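Local coordinates for protein tRNA uridine(34) acetyltransferase (PDB 6IA8) that mediates formation of carboxymethyluridine at the wobble position 34 of tRNAs, using acetyl-CoA and S-adenosyl-L-methionine, at residues A[492-495]-A[501-504]; A[497-502]-A[512-517]; A[423-428]-A[475-480]. All coordinates share one frame; numbering follows the deposited sequence.

How the contacts relate
Read from the N terminus, the chain first closes contact 3, which brings together segments 423-428 and 475-480 across 46 intervening residues, on strand 418-427 and helix 469-484 of the acetyltransferase domain. Contact 1 opens only afterwards, where strand 489-492 runs out, and closes on helix 499-504. Before it closes, contact 2 has begun on that same helix, to end on strand 513-517; the two loops therefore cross, sharing Y501 and Y502, and neither nests in the other. Between them the short helix is fixed to two neighbouring antiparallel strands, themselves joined where V492 N lies 2.7 Å from M514 O. A salt bridge from K516 NZ to E478 OE2, 3.0 Å, connects contact 2 with contact 3.

Contact 1 of 3, residues A[492-495]-A[501-504]; sequences VTSG and YYRK. With SO4 (sulfate ion), chain G; SO4 (sulfate ion), chain D.
V492 and Y502 meet where strand 489-492 of the GNAT acetyltransferase fold gives way to a loop that leads into helix 499-504. The apolar part is a CH-pi contact. CG1 of V492 lies over one face of the tyrosine ring, 3.7 Å from the ring centroid of Y502 and 17° off the ring normal, displaced toward the hydroxyl end, where it comes within 3.5 Å of Y502 CZ. The valine torsion explains the reach: CG1 stands anti to the backbone N (chi1 -180°), which directs this branch to the tyrosine ring. Y502 probably contributes to the acetyl-CoA site, and this methyl backs its ring.

S494 approaches differently. Its OG comes to the edge of the ring, near the ring plane, 3.5 Å from Y502 CD2. The ring is thus met over one face by the last residue of the strand and at an edge by a residue of the loop. The serine hydroxyl is not left idle, since S494 OG donates to G495 O at 2.9 Å.

The charged interactions belong to R503, the next residue of the helix. R503, which also pairs through NH1 with E179, binds a sulfate ion that R509 N grips as well; R503 NE donates in the guanidinium plane to O1 of that sulfate at 2.9 Å, with an N-H...O angle of 162°.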
loop_
_atom_site.group_PDB
_atom_site.type_symbol
_atom_site.label_atom_id
_atom_site.label_comp_id
_atom_site.label_asym_id
_atom_site.label_seq_id
_atom_site.Cartn_x
_atom_site.Cartn_y
_atom_site.Cartn_z
ATOM N N VAL A 492 8.513 -13.203 8.251
ATOM C CA VAL A 492 8.341 -11.777 8.020
ATOM C C VAL A 492 8.496 -11.508 6.530
ATOM O O VAL A 492 9.474 -11.951 5.913
ATOM C CB VAL A 492 9.362 -10.956 8.819
ATOM C CG1 VAL A 492 9.149 -9.486 8.565
ATOM C CG2 VAL A 492 9.269 -11.303 10.287
ATOM N N THR A 493 7.516 -10.816 5.952
ATOM C CA THR A 493 7.664 -10.207 4.631
ATOM C C THR A 493 8.501 -8.948 4.808
ATOM O O THR A 493 8.067 -7.988 5.445
ATOM C CB THR A 493 6.305 -9.880 4.017
ATOM O OG1 THR A 493 5.468 -11.051 4.087
ATOM C CG2 THR A 493 6.472 -9.447 2.576
ATOM N N SER A 494 9.721 -8.969 4.300
ATOM C CA SER A 494 10.686 -7.907 4.533
ATOM C C SER A 494 11.086 -7.291 3.207
ATOM O O SER A 494 11.370 -8.018 2.253
ATOM C CB SER A 494 11.942 -8.460 5.229
ATOM O OG SER A 494 12.986 -7.497 5.320
ATOM N N GLY A 495 11.166 -5.967 3.162
ATOM C CA GLY A 495 11.815 -5.327 2.036
ATOM C C GLY A 495 13.275 -5.736 1.954
ATOM O O GLY A 495 13.899 -6.117 2.955
ATOM N N TYR A 501 17.544 -5.428 9.500
ATOM C CA TYR A 501 16.835 -5.106 10.732
ATOM C C TYR A 501 16.315 -6.365 11.402
ATOM O O TYR A 501 16.448 -6.529 12.618
ATOM C CB TYR A 501 15.678 -4.154 10.431
ATOM C CG TYR A 501 14.803 -3.813 11.631
ATOM C CD1 TYR A 501 15.139 -2.772 12.496
ATOM C CD2 TYR A 501 13.666 -4.546 11.907
ATOM C CE1 TYR A 501 14.338 -2.461 13.593
ATOM C CE2 TYR A 501 12.853 -4.249 12.999
ATOM C CZ TYR A 501 13.196 -3.211 13.847
ATOM O OH TYR A 501 12.398 -2.910 14.921
ATOM N N TYR A 502 15.735 -7.277 10.623
ATOM C CA TYR A 502 15.218 -8.514 11.202
ATOM C C TYR A 502 16.334 -9.472 11.605
ATOM O O TYR A 502 16.169 -10.251 12.558
ATOM C CB TYR A 502 14.232 -9.166 10.217
ATOM C CG TYR A 502 12.999 -8.266 10.002
ATOM C CD1 TYR A 502 12.056 -8.127 10.985
ATOM C CD2 TYR A 502 12.825 -7.526 8.828
ATOM C CE1 TYR A 502 10.962 -7.290 10.831
ATOM C CE2 TYR A 502 11.742 -6.674 8.661
ATOM C CZ TYR A 502 10.799 -6.579 9.667
ATOM O OH TYR A 502 9.703 -5.759 9.524
ATOM N N ARG A 503 17.473 -9.428 10.919
ATOM C CA ARG A 503 18.599 -10.232 11.366
ATOM C C ARG A 503 19.011 -9.836 12.774
ATOM O O ARG A 503 19.317 -10.703 13.598
ATOM C CB ARG A 503 19.782 -10.096 10.410
ATOM C CG ARG A 503 19.536 -10.739 9.070
ATOM C CD ARG A 503 20.854 -10.890 8.235
ATOM N NE ARG A 503 20.542 -11.477 6.935
ATOM C CZ ARG A 503 20.452 -10.796 5.795
ATOM N NH1 ARG A 503 20.671 -9.484 5.774
ATOM N NH2 ARG A 503 20.153 -11.438 4.667
ATOM N N LYS A 504 19.027 -8.532 13.068
ATOM C CA LYS A 504 19.337 -8.076 14.422
ATOM C C LYS A 504 18.380 -8.681 15.447
ATOM O O LYS A 504 18.742 -8.846 16.615
ATOM C CB LYS A 504 19.270 -6.548 14.497
ATOM C CG LYS A 504 20.559 -5.806 14.207
ATOM C CD LYS A 504 20.795 -5.596 12.729
ATOM C CE LYS A 504 22.006 -4.702 12.485
ATOM N NZ LYS A 504 21.780 -3.297 12.935
HETATM S S SO4 G . 20.749 -14.965 6.771
HETATM O O1 SO4 G . 19.543 -14.148 6.851
HETATM O O2 SO4 G . 21.493 -14.828 8.019
HETATM O O3 SO4 G . 21.565 -14.510 5.652
HETATM O O4 SO4 G . 20.397 -16.364 6.569
HETATM S S SO4 D . 12.721 0.059 17.155
HETATM O O1 SO4 D . 12.352 -0.995 18.120
HETATM O O2 SO4 D . 13.467 1.085 17.939
HETATM O O3 SO4 D . 13.542 -0.522 16.101
HETATM O O4 SO4 D . 11.502 0.678 16.611
#

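Contact 2 of 3, residues A[497-502]-A[512-517]; sequences GVREYY and AYMGKE. With SO4 (sulfate ion), chain D.
M514 folds back on itself with all three torsions near -60° (chi1 -66°, chi2 -58°, chi3 -70°), and this double bend lifts its sulfur toward R499, whose chain stays extended from CG to NE. The two side chains cross at about a right angle, with M514 SD 4.1 Å from R499 CG. The thioether methyl continues past the arginine side chain to that residue's own carbonyl, where M514 CE rests 3.8 Å from R499 O. Lower down, the packing is between first side-chain carbons: Y502 CB and M514 CB are 4.1 Å apart, and from there the tyrosine ring turns off away from the strand.

The arginine end is joined to the strand entrance by water. Two waters sit in the guanidinium plane, one at 3.0 Å from R499 NH2 and the other at 2.9 Å from R499 NE, and both are also hydrogen-bonded to A512 O. The remaining terminal nitrogen, NH1, forms a salt bridge with E179. In this GNAT fold, helix 499-504 lies against the sheet at strand 513-517, with M514 as the residue that fills the interval between them.

On another side of the helix, Y501 turns its CD2 edge over the centre of the Y502 ring, 3.9 Å above the ring plane, while its hydroxyl donates to a sulfate, Y501 OH to O3 at 2.9 Å. Were an alanine to stand in place of Y501, the sulfate would lack this donor, and the Y502 ring, without this cover on one face, would probably be freer to shift. The same sulfate accepts from the backbone N atoms of G468, G470 and R471; of these, G470 and R471 probably bind acetyl-CoA.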
loop_
_atom_site.group_PDB
_atom_site.type_symbol
_atom_site.label_atom_id
_atom_site.label_comp_id
_atom_site.label_asym_id
_atom_site.label_seq_id
_atom_site.Cartn_x
_atom_site.Cartn_y
_atom_site.Cartn_z
ATOM N N GLY A 497 15.876 -3.959 1.644
ATOM C CA GLY A 497 16.710 -3.122 2.475
ATOM C C GLY A 497 16.384 -3.139 3.949
ATOM O O GLY A 497 16.989 -2.389 4.717
ATOM N N VAL A 498 15.458 -3.991 4.371
ATOM C CA VAL A 498 15.082 -4.127 5.776
ATOM C C VAL A 498 15.524 -5.466 6.364
ATOM O O VAL A 498 15.379 -5.680 7.581
ATOM C CB VAL A 498 13.556 -3.957 5.961
ATOM C CG1 VAL A 498 13.200 -3.790 7.440
ATOM C CG2 VAL A 498 13.022 -2.810 5.147
ATOM N N ARG A 499 16.029 -6.386 5.544
ATOM C CA ARG A 499 16.396 -7.703 6.046
ATOM C C ARG A 499 17.365 -7.581 7.212
ATOM O O ARG A 499 17.267 -8.326 8.194
ATOM C CB ARG A 499 16.994 -8.527 4.901
ATOM C CG ARG A 499 15.953 -8.850 3.810
ATOM C CD ARG A 499 16.568 -9.532 2.592
ATOM N NE ARG A 499 15.547 -9.932 1.629
ATOM C CZ ARG A 499 15.779 -10.191 0.345
ATOM N NH1 ARG A 499 17.006 -10.091 -0.145
ATOM N NH2 ARG A 499 14.778 -10.540 -0.454
ATOM N N GLU A 500 18.301 -6.629 7.122
ATOM C CA GLU A 500 19.304 -6.464 8.170
ATOM C C GLU A 500 18.640 -6.183 9.510
ATOM O O GLU A 500 19.100 -6.658 10.551
ATOM C CB GLU A 500 20.282 -5.341 7.804
ATOM C CG GLU A 500 21.581 -5.369 8.572
ATOM C CD GLU A 500 22.362 -6.650 8.348
ATOM O OE1 GLU A 500 22.461 -7.459 9.296
ATOM O OE2 GLU A 500 22.866 -6.853 7.223
ATOM N N TYR A 501 17.544 -5.428 9.500
ATOM C CA TYR A 501 16.835 -5.106 10.732
ATOM C C TYR A 501 16.315 -6.365 11.402
ATOM O O TYR A 501 16.448 -6.529 12.618
ATOM C CB TYR A 501 15.678 -4.154 10.431
ATOM C CG TYR A 501 14.803 -3.813 11.631
ATOM C CD1 TYR A 501 15.139 -2.772 12.496
ATOM C CD2 TYR A 501 13.666 -4.546 11.907
ATOM C CE1 TYR A 501 14.338 -2.461 13.593
ATOM C CE2 TYR A 501 12.853 -4.249 12.999
ATOM C CZ TYR A 501 13.196 -3.211 13.847
ATOM O OH TYR A 501 12.398 -2.910 14.921
ATOM N N TYR A 502 15.735 -7.277 10.623
ATOM C CA TYR A 502 15.218 -8.514 11.202
ATOM C C TYR A 502 16.334 -9.472 11.605
ATOM O O TYR A 502 16.169 -10.251 12.558
ATOM C CB TYR A 502 14.232 -9.166 10.217
ATOM C CG TYR A 502 12.999 -8.266 10.002
ATOM C CD1 TYR A 502 12.056 -8.127 10.985
ATOM C CD2 TYR A 502 12.825 -7.526 8.828
ATOM C CE1 TYR A 502 10.962 -7.290 10.831
ATOM C CE2 TYR A 502 11.742 -6.674 8.661
ATOM C CZ TYR A 502 10.799 -6.579 9.667
ATOM O OH TYR A 502 9.703 -5.759 9.524
ATOM N N ALA A 512 11.889 -16.749 0.558
ATOM C CA ALA A 512 11.645 -15.357 0.218
ATOM C C ALA A 512 11.473 -14.480 1.448
ATOM O O ALA A 512 11.346 -13.256 1.311
ATOM C CB ALA A 512 10.396 -15.255 -0.662
ATOM N N TYR A 513 11.473 -15.070 2.637
ATOM C CA TYR A 513 11.118 -14.360 3.854
ATOM C C TYR A 513 12.289 -14.290 4.834
ATOM O O TYR A 513 13.359 -14.860 4.616
ATOM C CB TYR A 513 9.928 -15.055 4.535
ATOM C CG TYR A 513 8.718 -15.253 3.636
ATOM C CD1 TYR A 513 8.603 -16.393 2.860
ATOM C CD2 TYR A 513 7.706 -14.300 3.557
ATOM C CE1 TYR A 513 7.523 -16.601 2.029
ATOM C CE2 TYR A 513 6.620 -14.493 2.717
ATOM C CZ TYR A 513 6.533 -15.653 1.950
ATOM O OH TYR A 513 5.445 -15.881 1.106
ATOM N N MET A 514 12.058 -13.596 5.944
ATOM C CA MET A 514 12.937 -13.640 7.105
ATOM C C MET A 514 12.171 -14.418 8.156
ATOM O O MET A 514 10.997 -14.131 8.404
ATOM C CB MET A 514 13.290 -12.245 7.613
ATOM C CG MET A 514 14.120 -11.438 6.630
ATOM S SD MET A 514 15.664 -12.225 6.171
ATOM C CE MET A 514 16.580 -12.053 7.754
ATOM N N GLY A 515 12.788 -15.440 8.718
ATOM C CA GLY A 515 12.070 -16.359 9.574
ATOM C C GLY A 515 12.752 -16.606 10.901
ATOM O O GLY A 515 13.965 -16.470 11.035
ATOM N N LYS A 516 11.940 -16.987 11.889
ATOM C CA LYS A 516 12.433 -17.406 13.194
ATOM C C LYS A 516 11.612 -18.582 13.700
ATOM O O LYS A 516 10.389 -18.594 13.564
ATOM C CB LYS A 516 12.355 -16.268 14.213
ATOM C CG LYS A 516 12.850 -16.641 15.599
ATOM C CD LYS A 516 12.522 -15.576 16.638
ATOM C CE LYS A 516 13.440 -14.384 16.526
ATOM N NZ LYS A 516 13.125 -13.354 17.549
ATOM N N GLU A 517 12.288 -19.556 14.302
ATOM C CA GLU A 517 11.623 -20.667 14.969
ATOM C C GLU A 517 11.180 -20.210 16.352
ATOM O O GLU A 517 11.959 -19.615 17.104
ATOM C CB GLU A 517 12.563 -21.871 15.081
ATOM C CG GLU A 517 11.846 -23.207 15.075
ATOM C CD GLU A 517 11.311 -23.578 13.704
ATOM O OE1 GLU A 517 11.679 -22.910 12.717
ATOM O OE2 GLU A 517 10.524 -24.543 13.611
HETATM S S SO4 D . 12.721 0.059 17.155
HETATM O O1 SO4 D . 12.352 -0.995 18.120
HETATM O O2 SO4 D . 13.467 1.085 17.939
HETATM O O3 SO4 D . 13.542 -0.522 16.101
HETATM O O4 SO4 D . 11.502 0.678 16.611
HETATM O O HOH W 1 11.945 -11.478 -0.748
HETATM O O HOH W 2 12.857 -10.772 2.394
#

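Contact 3 of 3, residues A[423-428]-A[475-480]; sequences LRLRDP and KEAERI
L425 carries most of the strand's share of this contact and can be followed outward toward A477. Its CB leaves the strand on the side of the helix, and CG, anti to the backbone N (chi1 -173°), forks there into two methyls with different tasks. CD1 meets the side chain of A477, 4.1 Å from A477 CB. CD2 goes on to the helix backbone and lies 3.8 Å from A477 O, then reaches the next turn, where it is 4.2 Å from I480 CG2. One leucine thus spans a helical turn, while M441, V443 and I407 of the adjoining strands pack around it.

This is helix-on-sheet packing in a GNAT domain. Helix 469-484 makes the crossover between parallel strands 440-448 and 489-492, and it lies over strand 418-427 with the two segment axes 9.9 Å apart and only 14° from parallel. At this usual helix-on-sheet spacing, the methyl of A477 points at the strand and is met by both leucines.

L423, two residues earlier in the strand and on the same face, offers both of its methyls to that alanine: A477 CB is 3.9 Å from L423 CD1 and equally near L423 CD2. L446, a probable acetyl-CoA-binding residue, is close to this leucine. Along the helix, one turn apart, E476 and R479 form a salt bridge, R479 NH2 to E476 OE1 at 2.9 Å; the bond is nearly straight, 171°, but arrives from above the carboxylate plane, and the arginine is poorly ordered.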
loop_
_atom_site.group_PDB
_atom_site.type_symbol
_atom_site.label_atom_id
_atom_site.label_comp_id
_atom_site.label_asym_id
_atom_site.label_seq_id
_atom_site.Cartn_x
_atom_site.Cartn_y
_atom_site.Cartn_z
ATOM N N LEU A 423 1.755 -3.342 13.413
ATOM C CA LEU A 423 2.236 -4.602 12.870
ATOM C C LEU A 423 1.019 -5.409 12.434
ATOM O O LEU A 423 0.024 -5.493 13.173
ATOM C CB LEU A 423 3.048 -5.381 13.906
ATOM C CG LEU A 423 3.626 -6.725 13.515
ATOM C CD1 LEU A 423 4.886 -7.005 14.356
ATOM C CD2 LEU A 423 2.639 -7.862 13.659
ATOM N N ARG A 424 1.116 -6.006 11.237
ATOM C CA ARG A 424 0.065 -6.841 10.658
ATOM C C ARG A 424 0.489 -8.307 10.750
ATOM O O ARG A 424 1.463 -8.722 10.108
ATOM C CB ARG A 424 -0.170 -6.449 9.205
ATOM C CG ARG A 424 -0.665 -5.037 8.980
ATOM C CD ARG A 424 -1.002 -4.848 7.514
ATOM N NE ARG A 424 -1.254 -3.469 7.103
ATOM C CZ ARG A 424 -2.397 -2.821 7.305
ATOM N NH1 ARG A 424 -3.362 -3.388 8.000
ATOM N NH2 ARG A 424 -2.549 -1.581 6.867
ATOM N N LEU A 425 -0.173 -9.056 11.624
ATOM C CA LEU A 425 0.100 -10.469 11.851
ATOM C C LEU A 425 -1.068 -11.298 11.326
ATOM O O LEU A 425 -2.231 -10.943 11.531
ATOM C CB LEU A 425 0.273 -10.731 13.340
ATOM C CG LEU A 425 0.728 -12.118 13.792
ATOM C CD1 LEU A 425 2.172 -12.375 13.382
ATOM C CD2 LEU A 425 0.602 -12.216 15.333
ATOM N N ARG A 426 -0.778 -12.396 10.642
ATOM C CA ARG A 426 -1.837 -13.191 10.030
ATOM C C ARG A 426 -1.679 -14.676 10.341
ATOM O O ARG A 426 -0.575 -15.231 10.240
ATOM C CB ARG A 426 -1.862 -12.972 8.504
ATOM C CG ARG A 426 -2.887 -13.898 7.789
ATOM C CD ARG A 426 -2.980 -13.600 6.256
ATOM N NE ARG A 426 -3.870 -14.551 5.595
ATOM C CZ ARG A 426 -5.192 -14.454 5.580
ATOM N NH1 ARG A 426 -5.758 -13.396 6.123
ATOM N NH2 ARG A 426 -5.934 -15.380 4.987
ATOM N N ASP A 427 -2.802 -15.312 10.705
ATOM C CA ASP A 427 -2.910 -16.761 10.776
ATOM C C ASP A 427 -3.435 -17.195 9.425
ATOM O O ASP A 427 -4.605 -16.943 9.129
ATOM C CB ASP A 427 -3.873 -17.181 11.875
ATOM C CG ASP A 427 -3.897 -18.662 12.095
ATOM O OD1 ASP A 427 -3.137 -19.410 11.422
ATOM O OD2 ASP A 427 -4.691 -19.069 12.957
ATOM N N PRO A 428 -2.631 -17.800 8.573
ATOM C CA PRO A 428 -3.046 -17.984 7.182
ATOM C C PRO A 428 -4.117 -19.056 6.998
ATOM O O PRO A 428 -4.396 -19.895 7.858
ATOM C CB PRO A 428 -1.745 -18.363 6.473
ATOM C CG PRO A 428 -0.877 -18.959 7.549
ATOM C CD PRO A 428 -1.250 -18.263 8.829
ATOM N N LYS A 475 8.059 -8.570 19.497
ATOM C CA LYS A 475 8.015 -9.478 20.637
ATOM C C LYS A 475 6.573 -9.899 20.914
ATOM O O LYS A 475 6.286 -11.070 21.209
ATOM C CB LYS A 475 8.647 -8.809 21.863
ATOM C CG LYS A 475 8.970 -9.785 22.990
ATOM N N GLU A 476 5.647 -8.944 20.855
ATOM C CA GLU A 476 4.248 -9.273 21.124
ATOM C C GLU A 476 3.682 -10.167 20.029
ATOM O O GLU A 476 2.926 -11.108 20.297
ATOM C CB GLU A 476 3.414 -8.005 21.240
ATOM C CG GLU A 476 1.940 -8.250 21.506
ATOM C CD GLU A 476 1.654 -8.723 22.907
ATOM O OE1 GLU A 476 0.499 -9.079 23.171
ATOM O OE2 GLU A 476 2.581 -8.755 23.744
ATOM N N ALA A 477 4.095 -9.938 18.790
ATOM C CA ALA A 477 3.650 -10.816 17.711
ATOM C C ALA A 477 4.144 -12.246 17.921
ATOM O O ALA A 477 3.395 -13.221 17.721
ATOM C CB ALA A 477 4.134 -10.280 16.358
ATOM N N GLU A 478 5.414 -12.388 18.301
ATOM C CA GLU A 478 5.967 -13.710 18.563
ATOM C C GLU A 478 5.243 -14.388 19.720
ATOM O O GLU A 478 4.950 -15.592 19.657
ATOM C CB GLU A 478 7.463 -13.598 18.858
ATOM C CG GLU A 478 8.255 -13.112 17.615
ATOM C CD GLU A 478 9.679 -12.730 17.943
ATOM O OE1 GLU A 478 10.116 -12.930 19.087
ATOM O OE2 GLU A 478 10.352 -12.216 17.048
ATOM N N ARG A 479 4.951 -13.636 20.790
ATOM C CA ARG A 479 4.235 -14.210 21.930
ATOM C C ARG A 479 2.846 -14.687 21.518
ATOM O O ARG A 479 2.418 -15.794 21.873
ATOM C CB ARG A 479 4.122 -13.185 23.059
ATOM C CG ARG A 479 3.508 -13.727 24.327
ATOM C CD ARG A 479 3.111 -12.623 25.294
ATOM N NE ARG A 479 1.948 -11.873 24.825
ATOM C CZ ARG A 479 0.694 -12.301 24.922
ATOM N NH1 ARG A 479 0.433 -13.482 25.462
ATOM N NH2 ARG A 479 -0.302 -11.551 24.472
ATOM N N ILE A 480 2.123 -13.857 20.765
ATOM C CA ILE A 480 0.780 -14.230 20.342
ATOM C C ILE A 480 0.841 -15.468 19.465
ATOM O O ILE A 480 0.063 -16.412 19.647
ATOM C CB ILE A 480 0.097 -13.057 19.614
ATOM C CG1 ILE A 480 -0.189 -11.934 20.607
ATOM C CG2 ILE A 480 -1.164 -13.531 18.912
ATOM C CD1 ILE A 480 -0.751 -10.667 19.975
#